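PDB 5TQB: assembly chaperone of ribosomal protein L4 (Acl4) from Chaetomium thermophilum, which probably binds newly made ribosomal protein L4 through its array of tetratricopeptide-type helices and guards it until ribosome assembly. Local coordinates for residues 29-34 / 42-47; 118-123 / 135-140; 260-265 / 318-323; 111-116 / 139-144; 172-177 / 192-197. All blocks are in the same frame, centred on the assembly; numbering follows the deposited sequence.

Contact 1: residues 29-34 / 42-47; sequences TAYEHI and GAALTL
The ring of Y31 is met on one face by L45 and at its edge by A44. Methyl CD2 of L45 sits 4.0 Å from the centroid of the Y31 ring, 24° off the normal, an over-the-face CH-pi contact displaced toward the rim that carries CE2 and CZ. The leucine slants across the ring, with L45 CD2 3.7 Å from Y31 CE2 and L45 CD1 4.1 Å from Y31 OH, so that both branches follow the outer half of the tyrosine. At the edge, near the ring plane, A44 CB lies 3.8 Å from Y31 CD2. The ring's position depends on the tyrosine CG standing anti to the backbone N (chi1 180°), which swings the ring beside its own carbonyl carbon and out against the facing helix. The contact joins the C-terminal end of helix 20-32 to the first turns of helix 41-54, where a tetratricopeptide repeat covering residues 42-75 is predicted; packing of successive antiparallel helices is the basis of such repeats. H33 is the first residue to leave helical geometry, and I34, in the turn beyond, still reaches back: I34 CD1 touches A44 CB at 4.0 Å, giving this small methyl a second apolar neighbour. Behind the interface, T46 OG1 donates to G42 O at 2.7 Å from above the carbonyl plane, while T46 N approaches the same oxygen from the other face. L45 also packs on Y64, A67, A68 and V71 of helix 58-71, and I34 on P4.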
# COMPACT_ATOMS: atom_id res chain seq x y z
N THR B 29 24.53 11.38 14.33
CA THR B 29 25.22 11.58 15.60
C THR B 29 25.48 10.24 16.29
O THR B 29 26.57 10.00 16.81
CB THR B 29 24.43 12.51 16.55
OG1 THR B 29 23.12 11.97 16.77
CG2 THR B 29 24.31 13.90 15.96
N ALA B 30 24.48 9.36 16.26
CA ALA B 30 24.61 8.02 16.83
C ALA B 30 25.85 7.32 16.30
O ALA B 30 26.73 6.91 17.07
CB ALA B 30 23.37 7.20 16.52
N TYR B 31 25.93 7.20 14.98
CA TYR B 31 27.01 6.47 14.33
C TYR B 31 28.38 7.07 14.63
O TYR B 31 29.37 6.35 14.76
CB TYR B 31 26.80 6.38 12.82
CG TYR B 31 27.92 5.64 12.12
CD1 TYR B 31 28.85 6.30 11.35
CD2 TYR B 31 28.05 4.26 12.27
CE1 TYR B 31 29.88 5.62 10.72
CE2 TYR B 31 29.08 3.57 11.66
CZ TYR B 31 29.99 4.26 10.88
OH TYR B 31 31.01 3.57 10.27
N GLU B 32 28.43 8.40 14.73
CA GLU B 32 29.68 9.08 15.07
C GLU B 32 30.24 8.59 16.40
O GLU B 32 31.46 8.54 16.58
CB GLU B 32 29.48 10.60 15.12
CG GLU B 32 29.22 11.24 13.76
CD GLU B 32 28.96 12.73 13.86
OE1 GLU B 32 29.54 13.38 14.75
OE2 GLU B 32 28.17 13.25 13.04
N HIS B 33 29.35 8.21 17.32
CA HIS B 33 29.78 7.72 18.63
C HIS B 33 29.92 6.20 18.64
O HIS B 33 30.09 5.59 19.69
CB HIS B 33 28.80 8.16 19.72
CG HIS B 33 28.76 9.64 19.93
ND1 HIS B 33 29.69 10.31 20.70
CD2 HIS B 33 27.89 10.58 19.48
CE1 HIS B 33 29.40 11.60 20.71
NE2 HIS B 33 28.32 11.79 19.98
N ILE B 34 29.86 5.59 17.45
CA ILE B 34 29.96 4.15 17.31
C ILE B 34 31.15 3.81 16.43
O ILE B 34 32.03 3.04 16.82
CB ILE B 34 28.67 3.56 16.69
CG1 ILE B 34 27.49 3.80 17.64
CG2 ILE B 34 28.81 2.07 16.42
CD1 ILE B 34 26.14 3.55 17.00
N GLY B 42 26.95 -2.19 12.25
CA GLY B 42 26.10 -2.76 11.23
C GLY B 42 24.67 -2.26 11.30
O GLY B 42 24.08 -1.87 10.29
N ALA B 43 24.11 -2.28 12.50
CA ALA B 43 22.74 -1.82 12.71
C ALA B 43 22.64 -0.33 12.43
O ALA B 43 21.65 0.14 11.88
CB ALA B 43 22.30 -2.13 14.13
N ALA B 44 23.66 0.42 12.83
CA ALA B 44 23.67 1.87 12.63
C ALA B 44 23.73 2.24 11.15
O ALA B 44 23.01 3.12 10.69
CB ALA B 44 24.84 2.48 13.37
N LEU B 45 24.61 1.56 10.41
CA LEU B 45 24.73 1.81 8.99
C LEU B 45 23.48 1.35 8.25
O LEU B 45 23.03 1.99 7.30
CB LEU B 45 25.98 1.11 8.45
CG LEU B 45 27.29 1.69 8.97
CD1 LEU B 45 28.45 0.71 8.79
CD2 LEU B 45 27.59 3.02 8.29
N THR B 46 22.90 0.25 8.71
CA THR B 46 21.64 -0.24 8.14
C THR B 46 20.57 0.83 8.28
O THR B 46 19.86 1.14 7.31
CB THR B 46 21.18 -1.53 8.84
OG1 THR B 46 22.10 -2.58 8.54
CG2 THR B 46 19.79 -1.94 8.38
N LEU B 47 20.46 1.40 9.48
CA LEU B 47 19.44 2.41 9.76
C LEU B 47 19.65 3.64 8.90
O LEU B 47 18.70 4.18 8.33
CB LEU B 47 19.48 2.79 11.24
CG LEU B 47 18.52 3.90 11.67
CD1 LEU B 47 17.09 3.50 11.39
CD2 LEU B 47 18.71 4.20 13.15

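Contact 2: residues 118-123 / 135-140; sequences QSLMDS and EAAIAD
L120 and I138 meet at the centre of this contact, with L120 CB 3.6 Å from I138 CG1. Beyond its CB, the leucine extends over the backbone of the facing helix: L120 CD1 is 3.9 Å from the A137 carbonyl carbon and 4.0 Å from A137 CB. I138 serves a second neighbour with the end of its longer branch, CD1 lying 4.0 Å from CG of M121, a selenomethionine whose chain passes it at about a right angle. The isoleucine does this because CG1 stands anti to the carbonyl carbon (chi1 -70°), which turns the CG1-CD1 arm toward helix 100-125. Replacing I138 by an alanine would remove CG1 and CD1, and is likely to open a gap beside L120 CB and cost M121 CG its contact with the isoleucine. Further out, the segments 118-123 and 135-140, on helices 100-125 and 131-156, run antiparallel at 165° with their axes 9.6 Å apart at closest approach, as part of an antiparallel helical hairpin. Since the touching atoms are all carbons and no directional bond joins the segments, their cohesion here probably comes from close fit and burial of hydrocarbon.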
# COMPACT_ATOMS: atom_id res chain seq x y z
N GLN B 118 16.48 -21.67 10.02
CA GLN B 118 16.91 -22.95 10.58
C GLN B 118 17.24 -22.83 12.07
O GLN B 118 17.03 -23.76 12.83
CB GLN B 118 18.12 -23.49 9.81
CG GLN B 118 18.64 -24.84 10.31
CD GLN B 118 17.63 -25.96 10.15
OE1 GLN B 118 17.02 -26.12 9.10
NE2 GLN B 118 17.45 -26.75 11.21
N SER B 119 17.77 -21.67 12.47
CA SER B 119 18.11 -21.43 13.86
C SER B 119 16.85 -21.27 14.72
O SER B 119 16.80 -21.76 15.84
CB SER B 119 18.98 -20.18 13.98
OG SER B 119 19.12 -19.79 15.34
N LEU B 120 15.84 -20.58 14.18
CA LEU B 120 14.59 -20.41 14.90
C LEU B 120 13.88 -21.75 15.11
O LEU B 120 13.23 -21.96 16.13
CB LEU B 120 13.67 -19.45 14.15
CG LEU B 120 14.06 -17.97 14.19
CD1 LEU B 120 13.26 -17.17 13.17
CD2 LEU B 120 13.87 -17.40 15.58
N MSE B 121 14.02 -22.64 14.14
CA MSE B 121 13.41 -23.96 14.21
C MSE B 121 14.08 -24.85 15.25
O MSE B 121 13.42 -25.67 15.90
CB MSE B 121 13.45 -24.65 12.84
CG MSE B 121 12.34 -24.22 11.90
SE MSE B 121 12.21 -25.36 10.32
CE MSE B 121 13.95 -24.98 9.54
N ASP B 122 15.40 -24.71 15.41
CA ASP B 122 16.12 -25.45 16.43
C ASP B 122 15.75 -24.90 17.80
O ASP B 122 15.64 -25.64 18.77
CB ASP B 122 17.63 -25.33 16.21
CG ASP B 122 18.09 -25.97 14.91
OD1 ASP B 122 17.40 -26.90 14.43
OD2 ASP B 122 19.14 -25.56 14.38
N SER B 123 15.55 -23.58 17.86
CA SER B 123 15.13 -22.92 19.09
C SER B 123 13.69 -23.27 19.45
O SER B 123 13.25 -23.04 20.57
CB SER B 123 15.26 -21.40 18.92
OG SER B 123 14.80 -20.73 20.08
N GLU B 135 7.14 -19.27 15.91
CA GLU B 135 6.43 -19.62 14.68
C GLU B 135 6.10 -18.37 13.88
O GLU B 135 6.14 -18.39 12.65
CB GLU B 135 5.14 -20.38 15.00
CG GLU B 135 5.36 -21.80 15.49
CD GLU B 135 4.06 -22.52 15.79
OE1 GLU B 135 2.99 -21.99 15.44
OE2 GLU B 135 4.11 -23.62 16.39
N ALA B 136 5.77 -17.29 14.58
CA ALA B 136 5.49 -16.01 13.94
C ALA B 136 6.76 -15.46 13.31
O ALA B 136 6.75 -14.96 12.18
CB ALA B 136 4.93 -15.03 14.95
N ALA B 137 7.86 -15.56 14.05
CA ALA B 137 9.16 -15.09 13.58
C ALA B 137 9.61 -15.92 12.38
O ALA B 137 10.14 -15.38 11.41
CB ALA B 137 10.19 -15.16 14.70
N ILE B 138 9.40 -17.23 12.46
CA ILE B 138 9.72 -18.14 11.36
C ILE B 138 8.91 -17.78 10.12
O ILE B 138 9.43 -17.75 9.01
CB ILE B 138 9.44 -19.61 11.75
CG1 ILE B 138 10.45 -20.09 12.79
CG2 ILE B 138 9.52 -20.53 10.53
CD1 ILE B 138 10.06 -21.37 13.48
N ALA B 139 7.62 -17.50 10.32
CA ALA B 139 6.73 -17.14 9.23
C ALA B 139 7.22 -15.87 8.53
O ALA B 139 7.35 -15.84 7.31
CB ALA B 139 5.32 -16.95 9.75
N ASP B 140 7.51 -14.85 9.33
CA ASP B 140 8.04 -13.59 8.81
C ASP B 140 9.29 -13.82 7.99
O ASP B 140 9.42 -13.30 6.89
CB ASP B 140 8.38 -12.64 9.97
CG ASP B 140 7.16 -11.93 10.52
OD1 ASP B 140 6.33 -11.44 9.72
OD2 ASP B 140 7.03 -11.85 11.77

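Contact 3: residues 260-265 / 318-323; sequences LSVEVW and ERLGEH
L320 reaches across to V262 and E263 with its two methyl groups, one for each partner. L320 CD2 lies 4.1 Å from V262 CG1, and L320 CD1 is a looser 4.4 Å from E263 CG. The leucine projects because its CG lies anti to the backbone N (chi1 -178°), beside the carbonyl carbon; its second torsion, 148°, is turned some way from a staggered value, and the forked end is thereby divided between the two neighbours. V262 answers with CG1, the branch anti to its own backbone N (chi1 177°), and the two side chains meet at a slant. E263 contributes hydrocarbon alone here: its chain is nearly extended, so the CG methylene flanks the leucine while the carboxylate is carried onward. The backbones stay well apart, 8.1 Å between the CA atoms of E263 and L320, and side chains account for the whole contact. It is a small, buried apolar bridge between the starts of two helices, 262-281 and 318-333, with S261 at the N-cap position of the former. Another protein chain, probably the L4 client, reaches this region too: an aromatic side chain of that chain bonds S261 OG, its backbone accepts from R319 NH2, and E263 and L320 pack against its backbone. Within Acl4, Y315, in the loop before helix 318-333, touches both V262 and E263. Helix 291-313 closes in through C306 and F310 on V262, while V264 faces L254 and I255 of helix 244-257 and F228 of helix 228-240.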
# COMPACT_ATOMS: atom_id res chain seq x y z
N LEU B 260 -2.83 10.02 -6.11
CA LEU B 260 -1.82 10.74 -6.88
C LEU B 260 -0.89 9.77 -7.63
O LEU B 260 0.20 10.14 -8.07
CB LEU B 260 -1.02 11.67 -5.97
CG LEU B 260 -1.85 12.81 -5.37
CD1 LEU B 260 -1.07 13.56 -4.30
CD2 LEU B 260 -2.32 13.77 -6.46
N SER B 261 -1.35 8.53 -7.78
CA SER B 261 -0.58 7.50 -8.48
C SER B 261 -0.93 7.48 -9.96
O SER B 261 -1.94 6.90 -10.37
CB SER B 261 -0.86 6.13 -7.87
OG SER B 261 -0.11 5.14 -8.54
N VAL B 262 -0.08 8.10 -10.77
CA VAL B 262 -0.30 8.21 -12.20
C VAL B 262 -0.49 6.84 -12.82
O VAL B 262 -1.44 6.62 -13.58
CB VAL B 262 0.89 8.91 -12.89
CG1 VAL B 262 0.69 8.95 -14.42
CG2 VAL B 262 1.06 10.31 -12.35
N GLU B 263 0.41 5.93 -12.49
CA GLU B 263 0.45 4.62 -13.12
C GLU B 263 -0.79 3.80 -12.79
O GLU B 263 -1.22 2.96 -13.58
CB GLU B 263 1.71 3.87 -12.70
CG GLU B 263 1.97 2.59 -13.48
CD GLU B 263 3.44 2.21 -13.53
OE1 GLU B 263 3.73 1.04 -13.85
OE2 GLU B 263 4.30 3.07 -13.26
N VAL B 264 -1.39 4.05 -11.63
CA VAL B 264 -2.60 3.33 -11.25
C VAL B 264 -3.84 3.88 -11.95
O VAL B 264 -4.75 3.12 -12.29
CB VAL B 264 -2.79 3.30 -9.73
CG1 VAL B 264 -4.14 2.69 -9.35
CG2 VAL B 264 -1.66 2.50 -9.09
N TRP B 265 -3.89 5.20 -12.17
CA TRP B 265 -4.99 5.77 -12.93
C TRP B 265 -4.96 5.20 -14.35
O TRP B 265 -5.99 4.87 -14.92
CB TRP B 265 -4.92 7.30 -12.96
CG TRP B 265 -5.44 7.97 -11.72
CD1 TRP B 265 -4.72 8.68 -10.80
CD2 TRP B 265 -6.80 8.00 -11.27
NE1 TRP B 265 -5.54 9.15 -9.81
CE2 TRP B 265 -6.83 8.74 -10.07
CE3 TRP B 265 -8.00 7.47 -11.76
CZ2 TRP B 265 -8.00 8.97 -9.35
CZ3 TRP B 265 -9.17 7.70 -11.05
CH2 TRP B 265 -9.16 8.44 -9.86
N GLU B 318 6.83 9.60 -20.48
CA GLU B 318 6.25 10.17 -21.70
C GLU B 318 5.42 9.17 -22.50
O GLU B 318 4.34 9.51 -22.98
CB GLU B 318 7.35 10.75 -22.59
CG GLU B 318 8.04 11.98 -21.99
CD GLU B 318 9.10 12.58 -22.90
OE1 GLU B 318 9.50 11.91 -23.88
OE2 GLU B 318 9.54 13.72 -22.64
N ARG B 319 5.89 7.93 -22.63
CA ARG B 319 5.18 6.94 -23.42
C ARG B 319 3.81 6.58 -22.83
O ARG B 319 2.85 6.34 -23.56
CB ARG B 319 6.03 5.68 -23.60
CG ARG B 319 7.28 5.91 -24.43
CD ARG B 319 7.79 4.63 -25.05
NE ARG B 319 8.49 3.79 -24.10
CZ ARG B 319 8.90 2.55 -24.35
NH1 ARG B 319 8.66 2.00 -25.54
NH2 ARG B 319 9.54 1.86 -23.42
N LEU B 320 3.73 6.55 -21.50
CA LEU B 320 2.46 6.28 -20.83
C LEU B 320 1.51 7.45 -21.02
O LEU B 320 0.30 7.26 -21.19
CB LEU B 320 2.70 6.01 -19.35
CG LEU B 320 1.47 5.65 -18.50
CD1 LEU B 320 1.87 4.69 -17.40
CD2 LEU B 320 0.82 6.89 -17.91
N GLY B 321 2.06 8.66 -21.00
CA GLY B 321 1.28 9.86 -21.18
C GLY B 321 0.67 9.95 -22.57
O GLY B 321 -0.48 10.35 -22.73
N GLU B 322 1.44 9.56 -23.58
CA GLU B 322 0.95 9.62 -24.95
C GLU B 322 -0.07 8.53 -25.22
O GLU B 322 -1.00 8.72 -26.00
CB GLU B 322 2.10 9.55 -25.95
CG GLU B 322 3.11 10.69 -25.82
CD GLU B 322 2.46 12.07 -25.83
OE1 GLU B 322 1.49 12.28 -26.59
OE2 GLU B 322 2.92 12.96 -25.08
N HIS B 323 0.09 7.37 -24.58
CA HIS B 323 -0.84 6.27 -24.80
C HIS B 323 -2.21 6.58 -24.20
O HIS B 323 -3.24 6.24 -24.78
CB HIS B 323 -0.31 4.98 -24.20
CG HIS B 323 -1.09 3.77 -24.62
ND1 HIS B 323 -1.31 2.70 -23.78
CD2 HIS B 323 -1.68 3.45 -25.80
CE1 HIS B 323 -2.01 1.78 -24.42
NE2 HIS B 323 -2.25 2.21 -25.65

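Contact 4: residues 111-116 / 139-144; sequences TVLRAQ and ADKRRR
K141 NZ is gripped by two groups, the amide oxygen of Q116 across the contact and the carboxylate of E79, which forms a salt bridge with it. The bond from K141 NZ to Q116 OE1 is short, 2.7 Å, and comes from above the amide: the ammonium stands 38° out of the carbonyl plane. The glutamine chain runs extended beyond CG, whereas the lysine bends at chi2 (67°) and again at chi4, which shortens its reach and brings the nitrogen beside Q116 OE1. By using OE1 as acceptor, the bond probably settles which way round the Q116 amide lies, and the nearby carboxylate of E79 should help keep the lysine charged. L113 lies beside this polar group, with L113 CD2 4.0 Å from K141 NZ. Its other methyl faces R144, where L113 CD1 is 4.0 Å from the R144 carbonyl carbon and 4.3 Å from R144 CB. The guanidinium of R144 leads elsewhere, to a salt bridge with E147, and P85 from a loop also covers L113. A leucine in place of K141 would probably leave both Q116 OE1 and the E79 carboxylate without their shared cation and let the amide turn. The segments run antiparallel at 156°, with axes 9.5 Å apart, in helix 100-125 and helix 131-156. The pair of helices forms a long antiparallel alpha hairpin, the two-helix unit that recurs, in shorter form, in tetratricopeptide repeats.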
# COMPACT_ATOMS: atom_id res chain seq x y z
N THR B 111 20.86 -16.67 1.81
CA THR B 111 21.70 -17.53 2.65
C THR B 111 21.56 -17.17 4.12
O THR B 111 21.38 -18.05 4.97
CB THR B 111 23.19 -17.43 2.25
OG1 THR B 111 23.36 -17.85 0.89
CG2 THR B 111 24.05 -18.32 3.14
N VAL B 112 21.63 -15.88 4.43
CA VAL B 112 21.49 -15.41 5.80
C VAL B 112 20.11 -15.75 6.34
O VAL B 112 19.98 -16.25 7.45
CB VAL B 112 21.72 -13.88 5.90
CG1 VAL B 112 21.46 -13.38 7.32
CG2 VAL B 112 23.13 -13.54 5.46
N LEU B 113 19.08 -15.48 5.54
CA LEU B 113 17.70 -15.78 5.93
C LEU B 113 17.48 -17.26 6.21
O LEU B 113 16.87 -17.62 7.21
CB LEU B 113 16.73 -15.31 4.85
CG LEU B 113 16.50 -13.80 4.74
CD1 LEU B 113 15.78 -13.46 3.44
CD2 LEU B 113 15.72 -13.29 5.94
N ARG B 114 17.98 -18.13 5.33
CA ARG B 114 17.79 -19.57 5.50
C ARG B 114 18.42 -20.08 6.79
O ARG B 114 17.87 -20.97 7.44
CB ARG B 114 18.35 -20.33 4.30
CG ARG B 114 17.28 -20.81 3.34
CD ARG B 114 17.87 -21.67 2.26
NE ARG B 114 18.69 -20.90 1.33
CZ ARG B 114 18.31 -20.53 0.11
NH1 ARG B 114 17.11 -20.87 -0.36
NH2 ARG B 114 19.14 -19.83 -0.65
N ALA B 115 19.58 -19.53 7.15
CA ALA B 115 20.26 -19.91 8.38
C ALA B 115 19.47 -19.46 9.61
O ALA B 115 19.35 -20.19 10.59
CB ALA B 115 21.66 -19.33 8.41
N GLN B 116 18.93 -18.24 9.55
CA GLN B 116 18.12 -17.71 10.64
C GLN B 116 16.84 -18.53 10.83
O GLN B 116 16.46 -18.84 11.96
CB GLN B 116 17.76 -16.25 10.36
CG GLN B 116 18.94 -15.30 10.45
CD GLN B 116 18.56 -13.88 10.08
OE1 GLN B 116 17.56 -13.65 9.41
NE2 GLN B 116 19.36 -12.93 10.53
N ALA B 139 7.62 -17.50 10.32
CA ALA B 139 6.73 -17.14 9.23
C ALA B 139 7.22 -15.87 8.53
O ALA B 139 7.35 -15.84 7.31
CB ALA B 139 5.32 -16.95 9.75
N ASP B 140 7.51 -14.85 9.33
CA ASP B 140 8.04 -13.59 8.81
C ASP B 140 9.29 -13.82 7.99
O ASP B 140 9.42 -13.30 6.89
CB ASP B 140 8.38 -12.64 9.97
CG ASP B 140 7.16 -11.93 10.52
OD1 ASP B 140 6.33 -11.44 9.72
OD2 ASP B 140 7.03 -11.85 11.77
N LYS B 141 10.20 -14.62 8.53
CA LYS B 141 11.47 -14.89 7.87
C LYS B 141 11.29 -15.66 6.56
O LYS B 141 11.95 -15.37 5.57
CB LYS B 141 12.41 -15.66 8.79
CG LYS B 141 13.60 -14.86 9.27
CD LYS B 141 13.18 -13.72 10.18
CE LYS B 141 14.38 -13.02 10.80
NZ LYS B 141 15.24 -12.37 9.78
N ARG B 142 10.41 -16.66 6.56
CA ARG B 142 10.14 -17.46 5.37
C ARG B 142 9.51 -16.62 4.27
O ARG B 142 9.75 -16.84 3.08
CB ARG B 142 9.23 -18.64 5.71
CG ARG B 142 9.95 -19.81 6.36
CD ARG B 142 8.99 -20.91 6.77
NE ARG B 142 9.69 -22.08 7.29
CZ ARG B 142 9.14 -23.03 8.04
NH1 ARG B 142 7.86 -22.96 8.37
NH2 ARG B 142 9.87 -24.05 8.46
N ARG B 143 8.70 -15.64 4.67
CA ARG B 143 8.05 -14.76 3.71
C ARG B 143 9.07 -13.82 3.07
O ARG B 143 9.01 -13.58 1.86
CB ARG B 143 6.93 -13.97 4.37
CG ARG B 143 5.73 -14.83 4.68
CD ARG B 143 4.78 -14.15 5.63
NE ARG B 143 3.69 -15.04 6.03
CZ ARG B 143 2.79 -14.75 6.96
NH1 ARG B 143 2.85 -13.60 7.61
NH2 ARG B 143 1.84 -15.63 7.25
N ARG B 144 10.00 -13.30 3.86
CA ARG B 144 11.07 -12.45 3.33
C ARG B 144 11.93 -13.25 2.36
O ARG B 144 12.39 -12.73 1.34
CB ARG B 144 11.95 -11.89 4.46
CG ARG B 144 11.24 -10.93 5.42
CD ARG B 144 10.72 -9.66 4.74
NE ARG B 144 9.35 -9.83 4.23
CZ ARG B 144 8.27 -9.92 5.00
NH1 ARG B 144 8.36 -9.86 6.33
NH2 ARG B 144 7.07 -10.07 4.43

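Contact 5: residues 172-177 / 192-197; sequences ALITEA and ANVRIS
A small, buried side-chain contact joins two consecutive helices, 166-180 and 185-197, with I174 on the first facing V194 and R195 on the second. I174 and V194 reach toward each other and meet by their ends, I174 CG2 lying 4.0 Å from V194 CG2. With 8.6 Å between the CA atoms of these two residues, the contact is made by side chains alone. I174 adopts the crowded position for CG1, between its backbone N and carbonyl carbon (chi1 61°); the short branch CG2 is then directed at the valine while the longer arm goes to a second partner. That partner is R195, whose NH1 is 4.0 Å from I174 CD1, the methyl approaching the guanidinium obliquely. V194 presents CG2, the methyl beside its backbone N. R195 comes back toward helix 166-180 through a bend at chi2 (-75°). Its guanidinium is held mainly outside the two segments: NH1 bonds to Q198 OE1 and makes a salt bridge with E171, one turn before T175. The arginine thus ties the two helices by charge next to the apolar pair, and its position against I174 is probably fixed by those polar bonds. Elsewhere on helix 185-197, N193 OD1 and S197 OG each bond a basic side chain of another protein chain. Within the array, L173 packs on L149, V152 and V153 of helix 131-156, A192 on A207 and L208 of helix 201-212, and I196 on L237 of helix 228-240, so each helix of the pair also rests on its neighbours.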
# COMPACT_ATOMS: atom_id res chain seq x y z
N ALA B 172 12.89 -23.46 -10.41
CA ALA B 172 13.43 -23.95 -9.14
C ALA B 172 13.10 -22.97 -8.02
O ALA B 172 12.85 -23.37 -6.88
CB ALA B 172 14.93 -24.15 -9.25
N LEU B 173 13.10 -21.69 -8.35
CA LEU B 173 12.82 -20.65 -7.38
C LEU B 173 11.37 -20.69 -6.92
O LEU B 173 11.09 -20.60 -5.72
CB LEU B 173 13.17 -19.28 -7.95
CG LEU B 173 14.68 -19.02 -8.06
CD1 LEU B 173 14.98 -17.94 -9.08
CD2 LEU B 173 15.25 -18.65 -6.71
N ILE B 174 10.43 -20.85 -7.85
CA ILE B 174 9.01 -20.81 -7.51
C ILE B 174 8.54 -22.10 -6.83
O ILE B 174 7.56 -22.08 -6.09
CB ILE B 174 8.11 -20.48 -8.73
CG1 ILE B 174 8.25 -21.55 -9.82
CG2 ILE B 174 8.43 -19.10 -9.28
CD1 ILE B 174 7.24 -21.42 -10.95
N THR B 175 9.24 -23.21 -7.07
CA THR B 175 8.92 -24.45 -6.36
C THR B 175 9.30 -24.32 -4.88
O THR B 175 8.52 -24.69 -4.00
CB THR B 175 9.62 -25.69 -6.98
OG1 THR B 175 11.01 -25.42 -7.20
CG2 THR B 175 8.96 -26.08 -8.30
N GLU B 176 10.49 -23.80 -4.61
CA GLU B 176 10.93 -23.56 -3.24
C GLU B 176 10.05 -22.51 -2.54
O GLU B 176 9.72 -22.65 -1.37
CB GLU B 176 12.40 -23.13 -3.20
CG GLU B 176 12.89 -22.76 -1.79
CD GLU B 176 14.36 -22.38 -1.75
OE1 GLU B 176 15.08 -22.65 -2.73
OE2 GLU B 176 14.79 -21.81 -0.72
N ALA B 177 9.68 -21.45 -3.26
CA ALA B 177 8.91 -20.37 -2.67
C ALA B 177 7.49 -20.81 -2.29
O ALA B 177 6.97 -20.40 -1.25
CB ALA B 177 8.86 -19.18 -3.62
N ALA B 192 2.41 -17.13 -11.36
CA ALA B 192 1.63 -16.70 -12.51
C ALA B 192 2.52 -15.98 -13.53
O ALA B 192 2.39 -16.20 -14.74
CB ALA B 192 0.50 -15.80 -12.07
N ASN B 193 3.40 -15.13 -13.02
CA ASN B 193 4.33 -14.38 -13.86
C ASN B 193 5.08 -15.32 -14.78
O ASN B 193 5.12 -15.12 -15.99
CB ASN B 193 5.31 -13.60 -12.99
CG ASN B 193 5.66 -12.24 -13.57
OD1 ASN B 193 5.64 -12.04 -14.78
ND2 ASN B 193 5.98 -11.29 -12.69
N VAL B 194 5.66 -16.36 -14.18
CA VAL B 194 6.39 -17.39 -14.93
C VAL B 194 5.48 -18.08 -15.95
O VAL B 194 5.83 -18.18 -17.13
CB VAL B 194 6.99 -18.45 -13.98
CG1 VAL B 194 7.63 -19.59 -14.77
CG2 VAL B 194 8.01 -17.81 -13.05
N ARG B 195 4.34 -18.56 -15.49
CA ARG B 195 3.38 -19.28 -16.34
C ARG B 195 3.01 -18.50 -17.61
O ARG B 195 3.01 -19.07 -18.70
CB ARG B 195 2.12 -19.61 -15.53
CG ARG B 195 2.35 -20.64 -14.43
CD ARG B 195 2.47 -22.04 -15.00
NE ARG B 195 2.69 -23.04 -13.96
CZ ARG B 195 3.89 -23.37 -13.47
NH1 ARG B 195 4.98 -22.78 -13.92
NH2 ARG B 195 3.99 -24.29 -12.53
N ILE B 196 2.72 -17.21 -17.45
CA ILE B 196 2.38 -16.34 -18.58
C ILE B 196 3.46 -16.41 -19.65
O ILE B 196 3.17 -16.61 -20.83
CB ILE B 196 2.21 -14.87 -18.13
CG1 ILE B 196 0.99 -14.72 -17.23
CG2 ILE B 196 2.06 -13.95 -19.33
CD1 ILE B 196 0.94 -13.40 -16.44
N SER B 197 4.71 -16.25 -19.23
CA SER B 197 5.83 -16.31 -20.15
C SER B 197 6.11 -17.73 -20.64
O SER B 197 6.93 -17.93 -21.53
CB SER B 197 7.07 -15.72 -19.51
OG SER B 197 7.04 -14.30 -19.58

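Contact 1 comes first along the chain, contacts 2 and 4 next, then contact 5 and finally contact 3, all of them helix-based. Contacts 2 and 4 are two levels of one hairpin, helices 100-125 and 131-156: their centres are about 8 Å apart, they share A139 and D140, and M121 SE packs on R142 NH2 at 3.3 Å. A salt bridge between R114 and E176 joins contact 4 to contact 5, centres about 19 Å apart. Contact 1 lies about 38 Å from contact 5, centre to centre, and contact 3 about 42 Å from contact 2. This elongated helical array probably offers an extended surface to the other protein chain, which bonds near contacts 3 and 5.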